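Local coordinates for superoxide dismutase [Mn/Fe] (Aeropyrum pernix, PDB 3AK2), which catalyses the dismutation of superoxide to molecular oxygen and hydrogen peroxide, working with either manganese or iron at its active site, at the interface of chains A and B. Coordinates in Å, arbitrary orientation; residue numbers count along the deposited sequence, not the author numbering. Chains: chain A/B, Superoxide dismutase [Mn/Fe].

Contact 1: the interface of chains A and B. Residues chain A 136, 138-139, 143; chain B 5, 7, 47, 73, 76.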
ATOM      1  N   ASP A 136      21.918  -7.202  -4.715  1.00 11.05           N
ATOM      2  CA  ASP A 136      21.681  -6.026  -5.543  1.00 11.77           C
ATOM      3  C   ASP A 136      22.505  -6.096  -6.832  1.00 12.32           C
ATOM      4  O   ASP A 136      23.729  -6.007  -6.776  1.00 12.53           O
ATOM      5  CB  ASP A 136      22.028  -4.766  -4.739  1.00 11.63           C
ATOM      6  CG  ASP A 136      21.945  -3.491  -5.558  1.00 11.62           C
ATOM      7  OD1 ASP A 136      22.432  -2.456  -5.056  1.00 13.28           O
ATOM      8  OD2 ASP A 136      21.405  -3.514  -6.682  1.00 12.57           O
ATOM      9  N   LEU A 138      22.952  -3.906  -9.075  1.00 13.63           N
ATOM     10  CA  LEU A 138      23.599  -2.632  -9.405  1.00 14.13           C
ATOM     11  C   LEU A 138      24.958  -2.453  -8.732  1.00 14.55           C
ATOM     12  O   LEU A 138      25.833  -1.765  -9.266  1.00 15.40           O
ATOM     13  CB  LEU A 138      22.686  -1.447  -9.065  1.00 13.94           C
ATOM     14  CG  LEU A 138      21.307  -1.375  -9.734  1.00 14.61           C
ATOM     15  CD1 LEU A 138      20.623  -0.088  -9.323  1.00 14.82           C
ATOM     16  CD2 LEU A 138      21.378  -1.467 -11.254  1.00 15.43           C
ATOM     17  N   THR A 139      25.125  -3.065  -7.562  1.00 14.45           N
ATOM     18  CA  THR A 139      26.350  -2.930  -6.771  1.00 14.62           C
ATOM     19  C   THR A 139      27.037  -4.266  -6.495  1.00 14.87           C
ATOM     20  O   THR A 139      28.147  -4.290  -5.960  1.00 14.84           O
ATOM     21  CB  THR A 139      26.074  -2.263  -5.405  1.00 14.55           C
ATOM     22  OG1 THR A 139      25.119  -3.044  -4.674  1.00 14.52           O
ATOM     23  CG2 THR A 139      25.557  -0.837  -5.574  1.00 14.69           C
ATOM     24  N   ARG A 143      21.770  -6.548   0.386  1.00 11.29           N
ATOM     25  CA  ARG A 143      20.889  -5.541   0.964  1.00 11.02           C
ATOM     26  C   ARG A 143      19.825  -6.264   1.777  1.00 11.05           C
ATOM     27  O   ARG A 143      19.384  -7.349   1.402  1.00 11.06           O
ATOM     28  CB  ARG A 143      20.203  -4.724  -0.139  1.00 10.90           C
ATOM     29  CG  ARG A 143      21.121  -3.902  -1.050  1.00 11.23           C
ATOM     30  CD  ARG A 143      21.661  -2.675  -0.329  1.00 11.98           C
ATOM     31  NE  ARG A 143      22.496  -1.829  -1.183  1.00 13.59           N
ATOM     32  CZ  ARG A 143      23.824  -1.889  -1.238  1.00 14.06           C
ATOM     33  NH1 ARG A 143      24.489  -1.066  -2.036  1.00 14.59           N
ATOM     34  NH2 ARG A 143      24.491  -2.766  -0.500  1.00 15.74           N
TER
ATOM     35  N   LYS B   5      28.183   0.080  -1.067  1.00 18.19           N
ATOM     36  CA  LYS B   5      28.508   0.812  -2.324  1.00 18.25           C
ATOM     37  C   LYS B   5      27.378   1.775  -2.672  1.00 17.82           C
ATOM     38  O   LYS B   5      26.200   1.403  -2.637  1.00 17.90           O
ATOM     39  CB  LYS B   5      28.731  -0.176  -3.468  1.00 18.47           C
ATOM     40  CG  LYS B   5      29.418   0.404  -4.696  1.00 19.96           C
ATOM     41  CD  LYS B   5      29.481  -0.614  -5.837  1.00 22.07           C
ATOM     42  CE  LYS B   5      30.266  -1.867  -5.453  1.00 22.94           C
ATOM     43  NZ  LYS B   5      30.355  -2.843  -6.576  1.00 24.25           N
ATOM     44  N   TYR B   7      25.029   4.495  -4.891  1.00 14.28           N
ATOM     45  CA  TYR B   7      24.403   4.624  -6.201  1.00 13.43           C
ATOM     46  C   TYR B   7      24.806   5.938  -6.839  1.00 13.36           C
ATOM     47  O   TYR B   7      25.160   6.891  -6.141  1.00 12.92           O
ATOM     48  CB  TYR B   7      22.875   4.498  -6.072  1.00 12.84           C
ATOM     49  CG  TYR B   7      22.502   3.194  -5.406  1.00 11.44           C
ATOM     50  CD1 TYR B   7      22.093   3.152  -4.077  1.00 10.67           C
ATOM     51  CD2 TYR B   7      22.624   1.989  -6.095  1.00 11.25           C
ATOM     52  CE1 TYR B   7      21.789   1.945  -3.461  1.00 12.07           C
ATOM     53  CE2 TYR B   7      22.328   0.781  -5.487  1.00 11.61           C
ATOM     54  CZ  TYR B   7      21.911   0.766  -4.175  1.00 10.91           C
ATOM     55  OH  TYR B   7      21.623  -0.436  -3.567  1.00 11.86           O
ATOM     56  N   LEU B  47      21.168   4.100   3.080  1.00 13.39           N
ATOM     57  CA  LEU B  47      22.335   3.246   3.307  1.00 14.33           C
ATOM     58  C   LEU B  47      23.290   3.820   4.354  1.00 14.31           C
ATOM     59  O   LEU B  47      23.844   3.075   5.163  1.00 14.17           O
ATOM     60  CB  LEU B  47      23.089   2.981   2.002  1.00 14.90           C
ATOM     61  CG  LEU B  47      22.406   2.107   0.947  1.00 16.46           C
ATOM     62  CD1 LEU B  47      23.309   1.988  -0.267  1.00 18.27           C
ATOM     63  CD2 LEU B  47      22.048   0.731   1.494  1.00 18.04           C
ATOM     64  N   TYR B  73      15.614   3.210  -3.830  1.00  8.91           N
ATOM     65  CA  TYR B  73      16.279   2.223  -4.664  1.00  8.90           C
ATOM     66  C   TYR B  73      15.404   1.871  -5.867  1.00  8.64           C
ATOM     67  O   TYR B  73      15.884   1.841  -7.004  1.00  9.00           O
ATOM     68  CB  TYR B  73      16.642   0.954  -3.890  1.00  8.78           C
ATOM     69  CG  TYR B  73      17.256  -0.086  -4.792  1.00  8.90           C
ATOM     70  CD1 TYR B  73      16.457  -1.008  -5.470  1.00  9.26           C
ATOM     71  CD2 TYR B  73      18.633  -0.121  -5.006  1.00  9.81           C
ATOM     72  CE1 TYR B  73      17.009  -1.950  -6.321  1.00 10.26           C
ATOM     73  CE2 TYR B  73      19.196  -1.065  -5.855  1.00 10.11           C
ATOM     74  CZ  TYR B  73      18.377  -1.975  -6.514  1.00  9.80           C
ATOM     75  OH  TYR B  73      18.912  -2.921  -7.359  1.00 10.93           O
ATOM     76  N   HIS B  76      15.371   4.599  -8.349  1.00  8.98           N
ATOM     77  CA  HIS B  76      16.627   4.594  -9.075  1.00  9.19           C
ATOM     78  C   HIS B  76      16.676   3.514 -10.160  1.00  9.33           C
ATOM     79  O   HIS B  76      16.939   3.821 -11.320  1.00  9.38           O
ATOM     80  CB  HIS B  76      17.790   4.471  -8.090  1.00  9.26           C
ATOM     81  CG  HIS B  76      19.131   4.328  -8.740  1.00  9.45           C
ATOM     82  ND1 HIS B  76      19.513   5.057  -9.848  1.00 10.15           N
ATOM     83  CD2 HIS B  76      20.192   3.554  -8.413  1.00 11.44           C
ATOM     84  CE1 HIS B  76      20.749   4.727 -10.179  1.00 10.44           C
ATOM     85  NE2 HIS B  76      21.185   3.820  -9.323  1.00 10.83           N
TER
HETATM   86  O   HOH W   1      30.651  -5.534  -5.020  1.00 30.50           O
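A:Asp136 turns its carboxylate away from its own backbone N (chi1 174°) and presents it to two tyrosines of chain B, while A:Arg143, its chain bent at chi2 (-74°), brings its guanidinium to one of them. The phenol OH of B:Tyr7 gives a hydrogen bond of 2.6 Å to A:Asp136 OD1, and B:Tyr73 OH gives one of 2.7 Å to OD2 of the same A:Asp136. Both phenols approach from above the carboxylate plane; A:Thr139 OG1 and A:Leu138 N, from the same chain, bind these two oxygens from the opposite face, so four donors fix the carboxylate's rotation. B:Tyr7 OH also accepts from A:Arg143 NE at 2.9 Å, its ring standing 77° to the guanidinium. The phenol thus donates to a carboxylate and accepts from a guanidinium, which would probably polarise its O-H. At the rim, B:Lys5 NZ reaches the backbone O of A:Thr139 (2.7 Å), and a water touches both. A:Leu138 and B:His76 run past each other in opposite directions, CD1 of the leucine near CD2 of the imidazole, and B:Leu47 crosses A:Arg143 at about a right angle, its methyls against CD and NE. Chain A supplies the turn joining strands 129-136 and 141-148; chain B supplies its N-terminal segment and helices 25-54 and 62-82.

Contact 2: the interface of chains A and B. Residues chain A 159, 202, 205-206, 209; chain B 159, 205-206, 209.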
ATOM      1  N   VAL A 159      17.547  -9.463  -5.820  1.00 10.20           N
ATOM      2  CA  VAL A 159      17.304 -10.897  -5.913  1.00 10.32           C
ATOM      3  C   VAL A 159      17.280 -11.486  -4.506  1.00 10.64           C
ATOM      4  O   VAL A 159      18.333 -11.564  -3.871  1.00 10.97           O
ATOM      5  CB  VAL A 159      18.427 -11.594  -6.714  1.00 10.37           C
ATOM      6  CG1 VAL A 159      18.186 -13.103  -6.783  1.00 10.54           C
ATOM      7  CG2 VAL A 159      18.553 -10.993  -8.110  1.00 10.79           C
ATOM      8  N   ALA A 202      23.481 -15.533  -8.283  1.00 15.24           N
ATOM      9  CA  ALA A 202      23.334 -14.079  -8.391  1.00 15.35           C
ATOM     10  C   ALA A 202      24.633 -13.380  -8.804  1.00 15.65           C
ATOM     11  O   ALA A 202      24.621 -12.504  -9.671  1.00 15.08           O
ATOM     12  CB  ALA A 202      22.792 -13.503  -7.092  1.00 15.06           C
ATOM     13  N   ASN A 205      24.973 -14.138 -12.509  1.00 19.06           N
ATOM     14  CA  ASN A 205      23.858 -13.883 -13.436  1.00 18.74           C
ATOM     15  C   ASN A 205      23.143 -12.523 -13.363  1.00 18.42           C
ATOM     16  O   ASN A 205      22.597 -12.065 -14.366  1.00 18.06           O
ATOM     17  CB  ASN A 205      22.796 -14.990 -13.297  1.00 18.96           C
ATOM     18  CG  ASN A 205      23.275 -16.346 -13.799  1.00 19.84           C
ATOM     19  OD1 ASN A 205      23.534 -17.257 -13.009  1.00 22.05           O
ATOM     20  ND2 ASN A 205      23.374 -16.491 -15.114  1.00 20.44           N
ATOM     21  N   ALA A 206      23.123 -11.888 -12.192  1.00 18.21           N
ATOM     22  CA  ALA A 206      22.177 -10.786 -11.944  1.00 18.40           C
ATOM     23  C   ALA A 206      22.459  -9.453 -12.655  1.00 18.50           C
ATOM     24  O   ALA A 206      21.570  -8.904 -13.310  1.00 18.36           O
ATOM     25  CB  ALA A 206      21.984 -10.569 -10.446  1.00 18.39           C
ATOM     26  N   LEU A 209      21.377  -8.467 -16.424  1.00 19.27           N
ATOM     27  CA  LEU A 209      19.946  -8.310 -16.692  1.00 19.10           C
ATOM     28  C   LEU A 209      19.551  -6.841 -16.826  1.00 19.38           C
ATOM     29  O   LEU A 209      18.532  -6.521 -17.443  1.00 19.42           O
ATOM     30  CB  LEU A 209      19.107  -8.942 -15.573  1.00 18.75           C
ATOM     31  CG  LEU A 209      19.130 -10.452 -15.325  1.00 17.73           C
ATOM     32  CD1 LEU A 209      18.444 -10.792 -14.007  1.00 16.75           C
ATOM     33  CD2 LEU A 209      18.470 -11.192 -16.469  1.00 17.11           C
TER
ATOM     34  N   VAL B 159      11.680  -9.820 -14.084  1.00  9.88           N
ATOM     35  CA  VAL B 159      12.730  -8.920 -14.553  1.00 10.39           C
ATOM     36  C   VAL B 159      12.120  -7.920 -15.533  1.00 10.15           C
ATOM     37  O   VAL B 159      11.713  -8.315 -16.630  1.00 10.50           O
ATOM     38  CB  VAL B 159      13.865  -9.707 -15.263  1.00 10.48           C
ATOM     39  CG1 VAL B 159      14.957  -8.761 -15.756  1.00 11.12           C
ATOM     40  CG2 VAL B 159      14.456 -10.766 -14.345  1.00 11.23           C
ATOM     41  N   ASN B 205      20.045 -15.733 -18.315  1.00 17.59           N
ATOM     42  CA  ASN B 205      20.455 -15.543 -16.917  1.00 17.16           C
ATOM     43  C   ASN B 205      19.389 -15.603 -15.818  1.00 16.60           C
ATOM     44  O   ASN B 205      19.724 -15.883 -14.667  1.00 16.24           O
ATOM     45  CB  ASN B 205      21.234 -14.230 -16.775  1.00 17.57           C
ATOM     46  CG  ASN B 205      22.628 -14.304 -17.374  1.00 18.55           C
ATOM     47  OD1 ASN B 205      22.912 -15.141 -18.232  1.00 21.14           O
ATOM     48  ND2 ASN B 205      23.506 -13.423 -16.922  1.00 19.91           N
ATOM     49  N   ALA B 206      18.127 -15.339 -16.153  1.00 16.25           N
ATOM     50  CA  ALA B 206      17.096 -15.143 -15.119  1.00 16.31           C
ATOM     51  C   ALA B 206      16.689 -16.408 -14.358  1.00 16.30           C
ATOM     52  O   ALA B 206      16.675 -16.422 -13.128  1.00 15.80           O
ATOM     53  CB  ALA B 206      15.872 -14.442 -15.702  1.00 16.44           C
ATOM     54  N   LEU B 209      18.620 -17.990 -11.171  1.00 19.31           N
ATOM     55  CA  LEU B 209      18.639 -17.219  -9.923  1.00 19.05           C
ATOM     56  C   LEU B 209      17.707 -17.805  -8.867  1.00 19.30           C
ATOM     57  O   LEU B 209      17.889 -17.570  -7.667  1.00 19.42           O
ATOM     58  CB  LEU B 209      18.228 -15.766 -10.178  1.00 18.89           C
ATOM     59  CG  LEU B 209      19.126 -14.848 -11.006  1.00 18.36           C
ATOM     60  CD1 LEU B 209      18.410 -13.537 -11.297  1.00 17.47           C
ATOM     61  CD2 LEU B 209      20.442 -14.596 -10.290  1.00 17.72           C
TER
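B:Asn205 reaches across the two-fold axis with its amide and gives a fairly straight hydrogen bond of 3.0 Å from ND2 to the backbone O of A:Asn205. The acceptor lies close to the donor's amide plane. The two asparagine amides stand nearly perpendicular, 85° apart, and their side chains pass at a slant, with CB of A:Asn205 3.9 Å from CB of B:Asn205. Their second torsions differ, 108° in chain A and 22° in chain B, so the two-fold is not obeyed exactly at these amides.

Beside this polar pair the leucines meet tip to tip, A:Leu209 CD1 lying 3.9 Å from B:Leu209 CD1. The other methyl of B:Leu209, CD2, presses on the backbone of A:Ala202, 3.5 Å from its CA. Each leucine also crosses the valine of the partner at about a right angle, as where A:Leu209 CD1 comes 4.0 Å from B:Val159 CG2. Further out, the end of helix 192-205 and the short 3-10 turn 207-209 position the asparagine and leucine, and strand 159-160 sets the valine. With an alanine in place of B:Asn205, the backbone O of A:Asn205 would probably be left without this amide donor and a gap would open beside the opposing asparagine. The patch joins C-terminal segments of the two chains about the two-fold and probably contributes to holding the two subunits together, if this interface persists in solution.

Contact 3: the interface of chains A and B. Residues chain A 107-108, 117, 144; chain B 50, 53-54, 62, 66.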
ATOM      1  N   GLN A 107      30.080  -6.053   4.566  1.00 19.45           N
ATOM      2  CA  GLN A 107      28.972  -5.107   4.497  1.00 18.80           C
ATOM      3  C   GLN A 107      28.301  -4.831   5.827  1.00 18.39           C
ATOM      4  O   GLN A 107      27.952  -3.683   6.119  1.00 18.43           O
ATOM      5  CB  GLN A 107      27.932  -5.598   3.510  1.00 18.75           C
ATOM      6  CG  GLN A 107      28.473  -5.774   2.120  1.00 18.74           C
ATOM      7  CD  GLN A 107      27.387  -6.143   1.164  1.00 18.27           C
ATOM      8  OE1 GLN A 107      27.444  -7.184   0.515  1.00 16.74           O
ATOM      9  NE2 GLN A 107      26.360  -5.299   1.088  1.00 19.76           N
ATOM     10  N   PHE A 108      28.102  -5.878   6.619  1.00 17.51           N
ATOM     11  CA  PHE A 108      27.362  -5.746   7.869  1.00 17.15           C
ATOM     12  C   PHE A 108      28.270  -5.753   9.092  1.00 17.16           C
ATOM     13  O   PHE A 108      27.805  -5.551  10.209  1.00 17.09           O
ATOM     14  CB  PHE A 108      26.274  -6.822   7.976  1.00 16.83           C
ATOM     15  CG  PHE A 108      25.318  -6.830   6.814  1.00 16.44           C
ATOM     16  CD1 PHE A 108      24.367  -5.824   6.668  1.00 17.36           C
ATOM     17  CD2 PHE A 108      25.375  -7.838   5.859  1.00 16.80           C
ATOM     18  CE1 PHE A 108      23.486  -5.823   5.589  1.00 17.69           C
ATOM     19  CE2 PHE A 108      24.496  -7.846   4.775  1.00 16.99           C
ATOM     20  CZ  PHE A 108      23.551  -6.835   4.641  1.00 16.91           C
ATOM     21  N   LEU A 117      20.404  -7.283  12.660  1.00 12.75           N
ATOM     22  CA  LEU A 117      19.686  -6.394  11.749  1.00 12.36           C
ATOM     23  C   LEU A 117      18.580  -7.132  11.003  1.00 12.46           C
ATOM     24  O   LEU A 117      17.454  -6.641  10.907  1.00 12.27           O
ATOM     25  CB  LEU A 117      20.648  -5.723  10.763  1.00 12.59           C
ATOM     26  CG  LEU A 117      20.032  -4.741   9.757  1.00 12.11           C
ATOM     27  CD1 LEU A 117      19.285  -3.615  10.461  1.00 13.35           C
ATOM     28  CD2 LEU A 117      21.090  -4.173   8.831  1.00 12.94           C
ATOM     29  N   ILE A 144      19.414  -5.667   2.890  1.00 10.77           N
ATOM     30  CA  ILE A 144      18.283  -6.183   3.661  1.00 10.90           C
ATOM     31  C   ILE A 144      17.096  -5.247   3.486  1.00 10.35           C
ATOM     32  O   ILE A 144      17.254  -4.022   3.490  1.00 10.51           O
ATOM     33  CB  ILE A 144      18.625  -6.365   5.171  1.00 11.02           C
ATOM     34  CG1 ILE A 144      19.748  -7.393   5.344  1.00 11.75           C
ATOM     35  CG2 ILE A 144      17.384  -6.786   5.982  1.00 11.07           C
ATOM     36  CD1 ILE A 144      20.325  -7.472   6.753  1.00 12.30           C
TER
ATOM     37  N   ILE B  50      21.860   3.073   7.729  1.00 13.76           N
ATOM     38  CA  ILE B  50      22.054   1.666   8.064  1.00 14.51           C
ATOM     39  C   ILE B  50      23.505   1.425   8.493  1.00 14.86           C
ATOM     40  O   ILE B  50      23.756   0.706   9.465  1.00 14.99           O
ATOM     41  CB  ILE B  50      21.608   0.729   6.909  1.00 14.44           C
ATOM     42  CG1 ILE B  50      20.095   0.872   6.679  1.00 15.04           C
ATOM     43  CG2 ILE B  50      21.939  -0.730   7.224  1.00 14.76           C
ATOM     44  CD1 ILE B  50      19.579   0.252   5.384  1.00 15.68           C
ATOM     45  N   HIS B  53      24.033   2.727  11.983  1.00 16.33           N
ATOM     46  CA  HIS B  53      23.359   1.786  12.870  1.00 16.25           C
ATOM     47  C   HIS B  53      24.216   0.542  13.133  1.00 16.53           C
ATOM     48  O   HIS B  53      24.392   0.135  14.284  1.00 16.60           O
ATOM     49  CB  HIS B  53      22.004   1.393  12.271  1.00 15.87           C
ATOM     50  CG  HIS B  53      21.266   0.365  13.066  1.00 15.31           C
ATOM     51  ND1 HIS B  53      20.378   0.693  14.068  1.00 15.33           N
ATOM     52  CD2 HIS B  53      21.283  -0.987  13.004  1.00 14.89           C
ATOM     53  CE1 HIS B  53      19.881  -0.414  14.590  1.00 15.22           C
ATOM     54  NE2 HIS B  53      20.413  -1.446  13.964  1.00 15.25           N
ATOM     55  N   LEU B  54      24.750  -0.046  12.065  1.00 16.73           N
ATOM     56  CA  LEU B  54      25.594  -1.242  12.162  1.00 17.18           C
ATOM     57  C   LEU B  54      26.897  -0.987  12.917  1.00 17.82           C
ATOM     58  O   LEU B  54      27.387  -1.864  13.634  1.00 18.17           O
ATOM     59  CB  LEU B  54      25.901  -1.791  10.769  1.00 16.78           C
ATOM     60  CG  LEU B  54      24.748  -2.506  10.062  1.00 16.58           C
ATOM     61  CD1 LEU B  54      25.005  -2.542   8.570  1.00 15.76           C
ATOM     62  CD2 LEU B  54      24.544  -3.913  10.621  1.00 16.73           C
ATOM     63  N   VAL B  62      14.419   0.600  11.964  1.00 12.71           N
ATOM     64  CA  VAL B  62      14.814  -0.277  10.868  1.00 12.42           C
ATOM     65  C   VAL B  62      13.731  -0.323   9.784  1.00 11.87           C
ATOM     66  O   VAL B  62      14.027  -0.213   8.593  1.00 11.36           O
ATOM     67  CB  VAL B  62      15.183  -1.687  11.399  1.00 12.37           C
ATOM     68  CG1 VAL B  62      15.389  -2.669  10.268  1.00 13.23           C
ATOM     69  CG2 VAL B  62      16.438  -1.611  12.266  1.00 13.09           C
ATOM     70  N   MET B  66      14.334   1.158   6.015  1.00  9.78           N
ATOM     71  CA  MET B  66      14.180   0.212   4.913  1.00  9.79           C
ATOM     72  C   MET B  66      13.057   0.597   3.946  1.00  9.63           C
ATOM     73  O   MET B  66      13.188   0.388   2.745  1.00  9.78           O
ATOM     74  CB  MET B  66      14.064  -1.223   5.409  1.00 10.08           C
ATOM     75  CG  MET B  66      15.396  -1.727   5.902  1.00 10.59           C
ATOM     76  SD  MET B  66      15.312  -3.329   6.693  1.00 10.72           S
ATOM     77  CE  MET B  66      17.023  -3.477   7.195  1.00 11.48           C
TER
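A:Leu117 points its forked end into chain B, and the residues around it meet it at different angles. B:Ile50 and B:Leu54, one turn apart on helix 25-54, both cross it at about a right angle and share its CD2 methyl: B:Ile50 CG2 and B:Leu54 CD2 each lie 3.9 Å from A:Leu117 CD2. The other branch, CD1, turns to helix 62-82, where B:Val62 passes it at a slant, with CG2 3.9 Å from A:Leu117 CD1. B:Met66 arrives end-on, its methyl CE 4.0 Å from the same CD1 of A:Leu117. A:Leu117 extends away from its backbone N (chi1 -179°), which carries both methyls out from helix 111-123 to the partner's two helices.

At one flank B:Leu54 uses its second methyl, CD1, against the ring of A:Phe108, touching CD1 of that ring at 3.8 Å, while A:Gln107 CB sits over one face of the ring from within chain A. At the other flank A:Ile144, on strand 141-148, lies obliquely against B:Met66. B:His53 adds its ring near A:Leu117 CD1. This is apolar packing that sets helices 25-54 and 62-82 of chain B against helix 111-123, the end of helix 98-108 and strand 141-148 of chain A, hiding 246 Å² of protein surface. The methionine is extended beyond CG, and its terminal methyl CE rests 3.5 Å from A:Ile144 CG2.

All three belong to one two-fold symmetric interface: contacts 1 and 3 recur with the chains exchanged, while contact 2 straddles the axis. By C-alpha centres contact 1 sits between the others, about 15 Å from contact 2 and 13 Å from contact 3, which are 24 Å apart. Contacts 1 and 3 share strand 141-148 (A:Arg143 and A:Ile144) and helices 25-54 and 62-82 of chain B; contact 2 uses strand 159-160, helix 192-205 and the 3-10 turn 207-209. Polar grip at contact 1 and mostly apolar packing at contacts 2 and 3 would probably stabilise this pair; the structure alone does not show whether it is the biological unit.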